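PDB 1S4D: uroporphyrin-III C-methyltransferase from Pseudomonas denitrificans, which catalyses the two successive S-adenosyl-L-methionine-dependent methylations, at C-2 and C-7, that convert uroporphyrinogen III to precorrin-2 on the way to cobalamin and siroheme. Local coordinates for residues T153-H158 / P178-Y183; M184-I189 / P239-V244. All blocks are in the same frame, centred on the assembly; numbering follows the deposited sequence.

Contact 1. Residues T153-H158 / P178-Y183; sequences TFLTGH and PVIVMY. With SAH (S-adenosyl-L-homocysteine), chain Q.
Strands 153-156 and 179-183 run parallel, their axes 4.6 Å apart at closest approach and their directions differing by 25°, with Phe154 paired to Val181 and Leu155 to Met182. The ladder is that of a regular parallel pair: Val181 N donates to Thr153 O, Leu155 N to Val181 O, Tyr183 N to Leu155 O and Gly157 N to Tyr183 O, while the bond from Thr153 N to Val179 O is weak. On one face Phe154, Val181 and Tyr183 come together. Beta-branched Val181 offers both a CH and a methyl to one face of the Phe154 ring, CG1 above its centre and CB 4.3 Å from the centroid in a CH-pi contact. The Tyr183 ring meets that of Phe154 obliquely, CE1 to CD1 at 3.6 Å, with planes at 39°. On the other face, Leu155 has CG between its backbone N and carbonyl carbon (chi1 90°). Its forked end touches two neighbours at once: CD1 meets Ile180 CG2 at 3.5 Å, and CD2 lies against Met182 CB at 3.7 Å. Strand 153-156 also pairs with a strand of the second subunit, whose Phe154 meets this Phe154 edge-to-face. Tyr183 CE2 lies 3.6 Å from SAH OXT. A tyrosine suits this strand end, its apolar ring joining the core and its hydroxyl bonded to Thr130 OG1 and Gly132 N where helix 131-137 begins, beside the S-adenosyl-L-homocysteine site.

Contact 2. Residues M184-I189 / P239-V244; sequences MAMKHI and PPAIVV. With SAH (S-adenosyl-L-homocysteine), chain Q.
The S-adenosyl-L-homocysteine pocket is walled here by the loop that follows strand 179-183 and by the start of strand 241-245, and the ligand's ribose joins the two. Met184 N donates to SAH O2' at 3.0 Å, with an N-H...O angle of 172°, and the same hydroxyl donates to Ala241 O at 2.7 Å. One ribose oxygen thus links two main-chain groups. Met184 CE lies 3.7 Å from SAH SD, its chain bent at chi3. Ala241 O also accepts from a water that in turn accepts from Ala185 N, giving a second polar bridge. In this mixed sheet strand 241-245 is antiparallel to 179-183, so its first residues lie beside the outgoing loop at the ligand end. Behind the bridges the packing is apolar. Met186, its flexible chain bent at chi2 (-76°) and chi3, lays SD against Ala241 CB at 3.7 Å and CG near Pro239 CD at 4.1 Å; the short alanine side chain lets the sulfur come close to the strand. Farther along, Ile189 CD1 meets Val243 CG1 at 4.2 Å, where the helix 189-198 begins. On the ligand side, the ring of Pro240, which follows a cis peptide bond, places CB 3.7 Å from SAH C4, and Ile242 CG1 approaches SAH N3 at 3.5 Å.

From the N terminus, the chain leaves strand 151-156, passes through helix 170-176 and returns in strand 179-183, so contact 1 closes a parallel beta-alpha-beta crossover. Contact 2 opens directly after it, at Met184, and closes a longer loop holding helix 189-198, strands 206-211 and 219-224 and helix 225-235. The two loops follow in series and neither nests nor crosses. Strand 179-183 carries one side of contact 1 and leads straight into the loop of contact 2; it lies between 151-156 and 241-245 in the mixed sheet, and Met182 N meets Val243 O at 2.7 Å in a probable hydrogen bond. Together the contacts join the strand that carries the sheet across the dimer interface to the S-adenosyl-L-homocysteine pocket.

Contact 1. Residues T153-H158 / P178-Y183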
ATOM      1  N   THR B 153      -4.780  -0.290  11.450  1.00 20.51           N
ATOM      2  CA  THR B 153      -5.707  -1.313  10.967  1.00 20.33           C
ATOM      3  C   THR B 153      -6.464  -0.896   9.711  1.00 20.75           C
ATOM      4  O   THR B 153      -7.108   0.152   9.698  1.00 21.02           O
ATOM      5  CB  THR B 153      -6.707  -1.625  12.057  1.00 19.98           C
ATOM      6  OG1 THR B 153      -6.032  -2.266  13.135  1.00 19.94           O
ATOM      7  CG2 THR B 153      -7.672  -2.680  11.608  1.00 19.52           C
ATOM      8  N   PHE B 154      -6.425  -1.735   8.671  1.00 21.25           N
ATOM      9  CA  PHE B 154      -7.220  -1.489   7.468  1.00 21.41           C
ATOM     10  C   PHE B 154      -8.432  -2.408   7.537  1.00 21.63           C
ATOM     11  O   PHE B 154      -8.292  -3.535   8.005  1.00 21.37           O
ATOM     12  CB  PHE B 154      -6.404  -1.815   6.226  1.00 21.55           C
ATOM     13  CG  PHE B 154      -5.366  -0.790   5.875  1.00 23.01           C
ATOM     14  CD1 PHE B 154      -4.966  -0.630   4.572  1.00 26.89           C
ATOM     15  CD2 PHE B 154      -4.762  -0.002   6.839  1.00 26.58           C
ATOM     16  CE1 PHE B 154      -3.979   0.318   4.253  1.00 29.46           C
ATOM     17  CE2 PHE B 154      -3.783   0.943   6.525  1.00 26.01           C
ATOM     18  CZ  PHE B 154      -3.399   1.113   5.266  1.00 27.26           C
ATOM     19  N   LEU B 155      -9.617  -1.950   7.119  1.00 21.81           N
ATOM     20  CA  LEU B 155     -10.781  -2.862   7.077  1.00 22.41           C
ATOM     21  C   LEU B 155     -11.771  -2.654   5.911  1.00 23.29           C
ATOM     22  O   LEU B 155     -11.703  -1.628   5.237  1.00 22.92           O
ATOM     23  CB  LEU B 155     -11.461  -3.023   8.453  1.00 21.17           C
ATOM     24  CG  LEU B 155     -12.604  -2.229   9.132  1.00 20.85           C
ATOM     25  CD1 LEU B 155     -12.042  -1.537  10.356  1.00 20.12           C
ATOM     26  CD2 LEU B 155     -13.457  -1.256   8.287  1.00 16.96           C
ATOM     27  N   THR B 156     -12.646  -3.642   5.665  1.00 24.66           N
ATOM     28  CA  THR B 156     -13.849  -3.436   4.834  1.00 26.29           C
ATOM     29  C   THR B 156     -15.031  -3.253   5.715  1.00 26.76           C
ATOM     30  O   THR B 156     -15.245  -4.063   6.621  1.00 26.58           O
ATOM     31  CB  THR B 156     -14.260  -4.639   4.025  1.00 26.11           C
ATOM     32  OG1 THR B 156     -13.296  -5.679   4.160  1.00 27.95           O
ATOM     33  CG2 THR B 156     -14.306  -4.293   2.602  1.00 26.00           C
ATOM     34  N   GLY B 157     -15.830  -2.246   5.391  1.00 27.10           N
ATOM     35  CA  GLY B 157     -17.106  -2.050   6.032  1.00 28.70           C
ATOM     36  C   GLY B 157     -18.152  -2.766   5.217  1.00 30.00           C
ATOM     37  O   GLY B 157     -19.322  -2.718   5.544  1.00 29.95           O
ATOM     38  N   HIS B 158     -17.720  -3.451   4.168  1.00 31.88           N
ATOM     39  CA  HIS B 158     -18.636  -4.001   3.181  1.00 34.29           C
ATOM     40  C   HIS B 158     -19.833  -4.759   3.743  1.00 35.76           C
ATOM     41  O   HIS B 158     -20.962  -4.512   3.330  1.00 36.84           O
ATOM     42  CB  HIS B 158     -17.915  -4.880   2.164  1.00 34.34           C
ATOM     43  CG  HIS B 158     -18.775  -5.239   0.999  1.00 36.21           C
ATOM     44  ND1 HIS B 158     -19.483  -4.294   0.285  1.00 37.84           N
ATOM     45  CD2 HIS B 158     -19.088  -6.438   0.450  1.00 39.03           C
ATOM     46  CE1 HIS B 158     -20.177  -4.893  -0.667  1.00 38.75           C
ATOM     47  NE2 HIS B 158     -19.954  -6.194  -0.590  1.00 40.03           N
ATOM     48  N   PRO B 178      -4.575   3.018  17.265  1.00 20.15           N
ATOM     49  CA  PRO B 178      -5.108   4.364  17.390  1.00 19.82           C
ATOM     50  C   PRO B 178      -5.682   4.751  16.031  1.00 20.48           C
ATOM     51  O   PRO B 178      -6.884   5.089  16.056  1.00 22.82           O
ATOM     52  CB  PRO B 178      -3.921   5.201  17.842  1.00 19.10           C
ATOM     53  CG  PRO B 178      -2.790   4.385  17.788  1.00 19.61           C
ATOM     54  CD  PRO B 178      -3.129   2.958  17.488  1.00 19.77           C
ATOM     55  N   VAL B 179      -5.034   4.474  14.895  1.00 19.65           N
ATOM     56  CA  VAL B 179      -5.633   4.780  13.580  1.00 18.91           C
ATOM     57  C   VAL B 179      -6.359   3.613  12.899  1.00 18.62           C
ATOM     58  O   VAL B 179      -5.860   2.490  12.905  1.00 19.41           O
ATOM     59  CB  VAL B 179      -4.578   5.378  12.623  1.00 18.64           C
ATOM     60  CG1 VAL B 179      -5.167   5.625  11.221  1.00 17.43           C
ATOM     61  CG2 VAL B 179      -4.029   6.679  13.237  1.00 18.96           C
ATOM     62  N   ILE B 180      -7.576   3.862  12.374  1.00 18.20           N
ATOM     63  CA  ILE B 180      -8.309   2.850  11.599  1.00 17.50           C
ATOM     64  C   ILE B 180      -8.547   3.419  10.223  1.00 17.67           C
ATOM     65  O   ILE B 180      -8.939   4.587  10.093  1.00 17.71           O
ATOM     66  CB  ILE B 180      -9.711   2.522  12.207  1.00 17.23           C
ATOM     67  CG1 ILE B 180      -9.693   2.402  13.745  1.00 16.87           C
ATOM     68  CG2 ILE B 180     -10.310   1.298  11.543  1.00 16.75           C
ATOM     69  CD1 ILE B 180      -9.049   1.224  14.240  1.00 14.65           C
ATOM     70  N   VAL B 181      -8.330   2.596   9.202  1.00 17.32           N
ATOM     71  CA  VAL B 181      -8.508   3.026   7.827  1.00 17.77           C
ATOM     72  C   VAL B 181      -9.523   2.104   7.165  1.00 18.57           C
ATOM     73  O   VAL B 181      -9.327   0.882   7.097  1.00 19.54           O
ATOM     74  CB  VAL B 181      -7.171   3.003   7.043  1.00 17.99           C
ATOM     75  CG1 VAL B 181      -7.418   3.216   5.514  1.00 16.75           C
ATOM     76  CG2 VAL B 181      -6.135   3.994   7.659  1.00 15.03           C
ATOM     77  N   MET B 182     -10.608   2.678   6.676  1.00 18.18           N
ATOM     78  CA  MET B 182     -11.732   1.856   6.289  1.00 17.83           C
ATOM     79  C   MET B 182     -12.068   2.012   4.817  1.00 17.56           C
ATOM     80  O   MET B 182     -12.228   3.138   4.334  1.00 17.32           O
ATOM     81  CB  MET B 182     -12.938   2.180   7.170  1.00 18.12           C
ATOM     82  CG  MET B 182     -12.578   2.346   8.626  1.00 18.68           C
ATOM     83  SD  MET B 182     -14.009   2.134   9.656  1.00 21.34           S
ATOM     84  CE  MET B 182     -14.804   3.760   9.518  1.00 17.87           C
ATOM     85  N   TYR B 183     -12.146   0.860   4.143  1.00 17.31           N
ATOM     86  CA  TYR B 183     -12.511   0.692   2.742  1.00 17.13           C
ATOM     87  C   TYR B 183     -13.987   0.312   2.691  1.00 17.45           C
ATOM     88  O   TYR B 183     -14.483  -0.335   3.608  1.00 17.48           O
ATOM     89  CB  TYR B 183     -11.700  -0.461   2.136  1.00 16.93           C
ATOM     90  CG  TYR B 183     -10.230  -0.157   1.887  1.00 16.67           C
ATOM     91  CD1 TYR B 183      -9.277  -0.188   2.937  1.00 16.13           C
ATOM     92  CD2 TYR B 183      -9.781   0.125   0.604  1.00 15.50           C
ATOM     93  CE1 TYR B 183      -7.927   0.095   2.704  1.00 13.89           C
ATOM     94  CE2 TYR B 183      -8.457   0.395   0.365  1.00 15.75           C
ATOM     95  CZ  TYR B 183      -7.538   0.391   1.410  1.00 15.74           C
ATOM     96  OH  TYR B 183      -6.233   0.688   1.107  1.00 18.03           O
TER
HETATM   97  N   SAH Q1511      -7.664  -2.702  -4.177  1.00 49.49           N
HETATM   98  CA  SAH Q1511      -8.178  -1.363  -3.951  1.00 49.98           C
HETATM   99  CB  SAH Q1511      -9.491  -1.434  -3.190  1.00 49.79           C
HETATM  100  CG  SAH Q1511     -10.700  -1.696  -4.069  1.00 50.97           C
HETATM  101  SD  SAH Q1511     -12.225  -2.140  -3.197  1.00 50.56           S
HETATM  102  C   SAH Q1511      -7.137  -0.478  -3.256  1.00 49.87           C
HETATM  103  O   SAH Q1511      -6.033  -0.908  -2.927  1.00 50.06           O
HETATM  104  OXT SAH Q1511      -7.327   0.708  -3.004  1.00 49.14           O
HETATM  105  C5' SAH Q1511     -12.909  -0.478  -3.508  1.00 51.61           C
HETATM  106  C4' SAH Q1511     -12.779   0.562  -2.388  1.00 50.94           C
HETATM  107  O4' SAH Q1511     -11.507   1.177  -2.389  1.00 50.90           O
HETATM  108  C3' SAH Q1511     -13.718   1.761  -2.468  1.00 50.26           C
HETATM  109  O3' SAH Q1511     -15.046   1.515  -2.092  1.00 49.28           O
HETATM  110  C2' SAH Q1511     -13.031   2.800  -1.597  1.00 50.56           C
HETATM  111  O2' SAH Q1511     -13.210   2.598  -0.210  1.00 49.13           O
HETATM  112  C1' SAH Q1511     -11.577   2.515  -1.928  1.00 50.89           C
HETATM  113  N9  SAH Q1511     -11.017   3.407  -2.968  1.00 49.44           N
HETATM  114  C8  SAH Q1511     -10.532   2.983  -4.162  1.00 47.71           C
HETATM  115  N7  SAH Q1511     -10.091   4.038  -4.851  1.00 48.09           N
HETATM  116  C5  SAH Q1511     -10.285   5.148  -4.134  1.00 49.34           C
HETATM  117  C6  SAH Q1511     -10.001   6.492  -4.385  1.00 48.89           C
HETATM  118  N6  SAH Q1511      -9.424   6.864  -5.513  1.00 45.75           N
HETATM  119  N1  SAH Q1511     -10.321   7.440  -3.434  1.00 49.07           N
HETATM  120  C2  SAH Q1511     -10.899   7.041  -2.248  1.00 49.90           C
HETATM  121  N3  SAH Q1511     -11.177   5.707  -2.002  1.00 49.66           N
HETATM  122  C4  SAH Q1511     -10.872   4.768  -2.929  1.00 49.78           C

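Contact 2. Residues M184-I189 / P239-V244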
ATOM      1  N   MET B 184     -14.696   0.723   1.634  1.00 17.34           N
ATOM      2  CA  MET B 184     -16.107   0.357   1.440  1.00 17.49           C
ATOM      3  C   MET B 184     -16.958   0.468   2.700  1.00 17.55           C
ATOM      4  O   MET B 184     -17.686  -0.457   3.037  1.00 16.25           O
ATOM      5  CB  MET B 184     -16.232  -1.049   0.860  1.00 17.80           C
ATOM      6  CG  MET B 184     -15.312  -1.285  -0.333  1.00 18.60           C
ATOM      7  SD  MET B 184     -15.372  -2.972  -0.876  1.00 22.55           S
ATOM      8  CE  MET B 184     -13.849  -3.577  -0.195  1.00 21.34           C
ATOM      9  N   ALA B 185     -16.890   1.630   3.349  1.00 18.59           N
ATOM     10  CA  ALA B 185     -17.532   1.856   4.642  1.00 19.40           C
ATOM     11  C   ALA B 185     -18.571   2.961   4.584  1.00 20.16           C
ATOM     12  O   ALA B 185     -19.032   3.430   5.617  1.00 20.98           O
ATOM     13  CB  ALA B 185     -16.483   2.171   5.703  1.00 18.79           C
ATOM     14  N   MET B 186     -18.946   3.387   3.388  1.00 21.45           N
ATOM     15  CA  MET B 186     -19.861   4.528   3.267  1.00 22.67           C
ATOM     16  C   MET B 186     -21.306   4.135   3.556  1.00 23.13           C
ATOM     17  O   MET B 186     -21.973   4.761   4.355  1.00 23.96           O
ATOM     18  CB  MET B 186     -19.773   5.166   1.873  1.00 22.51           C
ATOM     19  CG  MET B 186     -18.459   5.811   1.573  1.00 23.39           C
ATOM     20  SD  MET B 186     -18.261   7.376   2.393  1.00 29.81           S
ATOM     21  CE  MET B 186     -19.098   8.522   1.217  1.00 22.70           C
ATOM     22  N   LYS B 187     -21.783   3.102   2.882  1.00 23.91           N
ATOM     23  CA  LYS B 187     -23.179   2.731   2.927  1.00 24.83           C
ATOM     24  C   LYS B 187     -23.548   2.307   4.350  1.00 24.17           C
ATOM     25  O   LYS B 187     -24.673   2.492   4.789  1.00 24.11           O
ATOM     26  CB  LYS B 187     -23.428   1.610   1.909  1.00 25.76           C
ATOM     27  CG  LYS B 187     -24.884   1.247   1.663  1.00 29.76           C
ATOM     28  CD  LYS B 187     -24.994  -0.178   1.109  1.00 37.24           C
ATOM     29  CE  LYS B 187     -26.397  -0.455   0.490  1.00 43.82           C
ATOM     30  NZ  LYS B 187     -26.630   0.215  -0.863  1.00 46.85           N
ATOM     31  N   HIS B 188     -22.578   1.777   5.078  1.00 23.61           N
ATOM     32  CA  HIS B 188     -22.808   1.303   6.424  1.00 23.27           C
ATOM     33  C   HIS B 188     -22.077   2.125   7.475  1.00 22.45           C
ATOM     34  O   HIS B 188     -21.824   1.631   8.572  1.00 23.16           O
ATOM     35  CB  HIS B 188     -22.377  -0.161   6.559  1.00 23.92           C
ATOM     36  CG  HIS B 188     -23.016  -1.090   5.576  1.00 25.37           C
ATOM     37  ND1 HIS B 188     -24.380  -1.263   5.488  1.00 26.50           N
ATOM     38  CD2 HIS B 188     -22.469  -1.930   4.663  1.00 26.36           C
ATOM     39  CE1 HIS B 188     -24.648  -2.153   4.546  1.00 28.22           C
ATOM     40  NE2 HIS B 188     -23.502  -2.575   4.034  1.00 28.76           N
ATOM     41  N   ILE B 189     -21.757   3.376   7.164  1.00 21.38           N
ATOM     42  CA  ILE B 189     -21.074   4.257   8.117  1.00 19.86           C
ATOM     43  C   ILE B 189     -21.741   4.413   9.494  1.00 19.28           C
ATOM     44  O   ILE B 189     -21.067   4.345  10.508  1.00 19.34           O
ATOM     45  CB  ILE B 189     -20.738   5.637   7.484  1.00 20.04           C
ATOM     46  CG1 ILE B 189     -19.707   6.376   8.356  1.00 19.07           C
ATOM     47  CG2 ILE B 189     -22.000   6.466   7.214  1.00 17.76           C
ATOM     48  CD1 ILE B 189     -18.309   5.830   8.197  1.00 15.63           C
ATOM     49  N   PRO B 239     -19.059   7.081  -2.525  1.00 24.02           N
ATOM     50  CA  PRO B 239     -17.965   6.192  -2.931  1.00 22.48           C
ATOM     51  C   PRO B 239     -17.399   6.629  -4.286  1.00 21.03           C
ATOM     52  O   PRO B 239     -18.117   7.269  -5.051  1.00 21.31           O
ATOM     53  CB  PRO B 239     -18.654   4.826  -3.083  1.00 22.52           C
ATOM     54  CG  PRO B 239     -19.900   4.892  -2.257  1.00 23.19           C
ATOM     55  CD  PRO B 239     -20.260   6.329  -2.098  1.00 23.77           C
ATOM     56  N   PRO B 240     -16.142   6.309  -4.567  1.00 19.44           N
ATOM     57  CA  PRO B 240     -15.280   5.614  -3.598  1.00 18.49           C
ATOM     58  C   PRO B 240     -14.686   6.590  -2.561  1.00 18.04           C
ATOM     59  O   PRO B 240     -14.340   7.701  -2.925  1.00 18.02           O
ATOM     60  CB  PRO B 240     -14.193   5.006  -4.474  1.00 17.56           C
ATOM     61  CG  PRO B 240     -14.107   5.984  -5.683  1.00 18.54           C
ATOM     62  CD  PRO B 240     -15.460   6.597  -5.845  1.00 18.67           C
ATOM     63  N   ALA B 241     -14.591   6.181  -1.298  1.00 17.66           N
ATOM     64  CA  ALA B 241     -14.030   7.017  -0.254  1.00 17.72           C
ATOM     65  C   ALA B 241     -13.208   6.180   0.697  1.00 18.18           C
ATOM     66  O   ALA B 241     -13.492   5.015   0.907  1.00 18.79           O
ATOM     67  CB  ALA B 241     -15.142   7.734   0.513  1.00 17.82           C
ATOM     68  N   ILE B 242     -12.177   6.756   1.279  1.00 18.37           N
ATOM     69  CA  ILE B 242     -11.525   6.062   2.363  1.00 18.75           C
ATOM     70  C   ILE B 242     -11.906   6.829   3.630  1.00 19.09           C
ATOM     71  O   ILE B 242     -11.836   8.061   3.649  1.00 19.70           O
ATOM     72  CB  ILE B 242      -9.994   6.049   2.138  1.00 19.23           C
ATOM     73  CG1 ILE B 242      -9.615   5.021   1.071  1.00 18.50           C
ATOM     74  CG2 ILE B 242      -9.234   5.858   3.474  1.00 18.58           C
ATOM     75  CD1 ILE B 242      -9.547   3.594   1.581  1.00 19.33           C
ATOM     76  N   VAL B 243     -12.329   6.115   4.669  1.00 18.54           N
ATOM     77  CA  VAL B 243     -12.617   6.735   5.952  1.00 18.12           C
ATOM     78  C   VAL B 243     -11.532   6.410   6.973  1.00 18.39           C
ATOM     79  O   VAL B 243     -11.308   5.226   7.303  1.00 19.12           O
ATOM     80  CB  VAL B 243     -13.922   6.250   6.535  1.00 18.29           C
ATOM     81  CG1 VAL B 243     -14.309   7.144   7.711  1.00 17.72           C
ATOM     82  CG2 VAL B 243     -15.019   6.212   5.468  1.00 17.55           C
ATOM     83  N   VAL B 244     -10.864   7.456   7.462  1.00 17.64           N
ATOM     84  CA  VAL B 244      -9.750   7.321   8.405  1.00 17.06           C
ATOM     85  C   VAL B 244     -10.152   7.875   9.753  1.00 16.67           C
ATOM     86  O   VAL B 244     -10.689   8.979   9.847  1.00 17.30           O
ATOM     87  CB  VAL B 244      -8.441   8.041   7.881  1.00 17.53           C
ATOM     88  CG1 VAL B 244      -8.697   9.524   7.587  1.00 17.01           C
ATOM     89  CG2 VAL B 244      -7.261   7.872   8.847  1.00 15.30           C
TER
HETATM   90  N   SAH Q1511      -7.664  -2.702  -4.177  1.00 49.49           N
HETATM   91  CA  SAH Q1511      -8.178  -1.363  -3.951  1.00 49.98           C
HETATM   92  CB  SAH Q1511      -9.491  -1.434  -3.190  1.00 49.79           C
HETATM   93  CG  SAH Q1511     -10.700  -1.696  -4.069  1.00 50.97           C
HETATM   94  SD  SAH Q1511     -12.225  -2.140  -3.197  1.00 50.56           S
HETATM   95  C   SAH Q1511      -7.137  -0.478  -3.256  1.00 49.87           C
HETATM   96  O   SAH Q1511      -6.033  -0.908  -2.927  1.00 50.06           O
HETATM   97  OXT SAH Q1511      -7.327   0.708  -3.004  1.00 49.14           O
HETATM   98  C5' SAH Q1511     -12.909  -0.478  -3.508  1.00 51.61           C
HETATM   99  C4' SAH Q1511     -12.779   0.562  -2.388  1.00 50.94           C
HETATM  100  O4' SAH Q1511     -11.507   1.177  -2.389  1.00 50.90           O
HETATM  101  C3' SAH Q1511     -13.718   1.761  -2.468  1.00 50.26           C
HETATM  102  O3' SAH Q1511     -15.046   1.515  -2.092  1.00 49.28           O
HETATM  103  C2' SAH Q1511     -13.031   2.800  -1.597  1.00 50.56           C
HETATM  104  O2' SAH Q1511     -13.210   2.598  -0.210  1.00 49.13           O
HETATM  105  C1' SAH Q1511     -11.577   2.515  -1.928  1.00 50.89           C
HETATM  106  N9  SAH Q1511     -11.017   3.407  -2.968  1.00 49.44           N
HETATM  107  C8  SAH Q1511     -10.532   2.983  -4.162  1.00 47.71           C
HETATM  108  N7  SAH Q1511     -10.091   4.038  -4.851  1.00 48.09           N
HETATM  109  C5  SAH Q1511     -10.285   5.148  -4.134  1.00 49.34           C
HETATM  110  C6  SAH Q1511     -10.001   6.492  -4.385  1.00 48.89           C
HETATM  111  N6  SAH Q1511      -9.424   6.864  -5.513  1.00 45.75           N
HETATM  112  N1  SAH Q1511     -10.321   7.440  -3.434  1.00 49.07           N
HETATM  113  C2  SAH Q1511     -10.899   7.041  -2.248  1.00 49.90           C
HETATM  114  N3  SAH Q1511     -11.177   5.707  -2.002  1.00 49.66           N
HETATM  115  C4  SAH Q1511     -10.872   4.768  -2.929  1.00 49.78           C
HETATM  116  O   HOH W   1     -14.944   3.703   3.131  1.00 52.22           O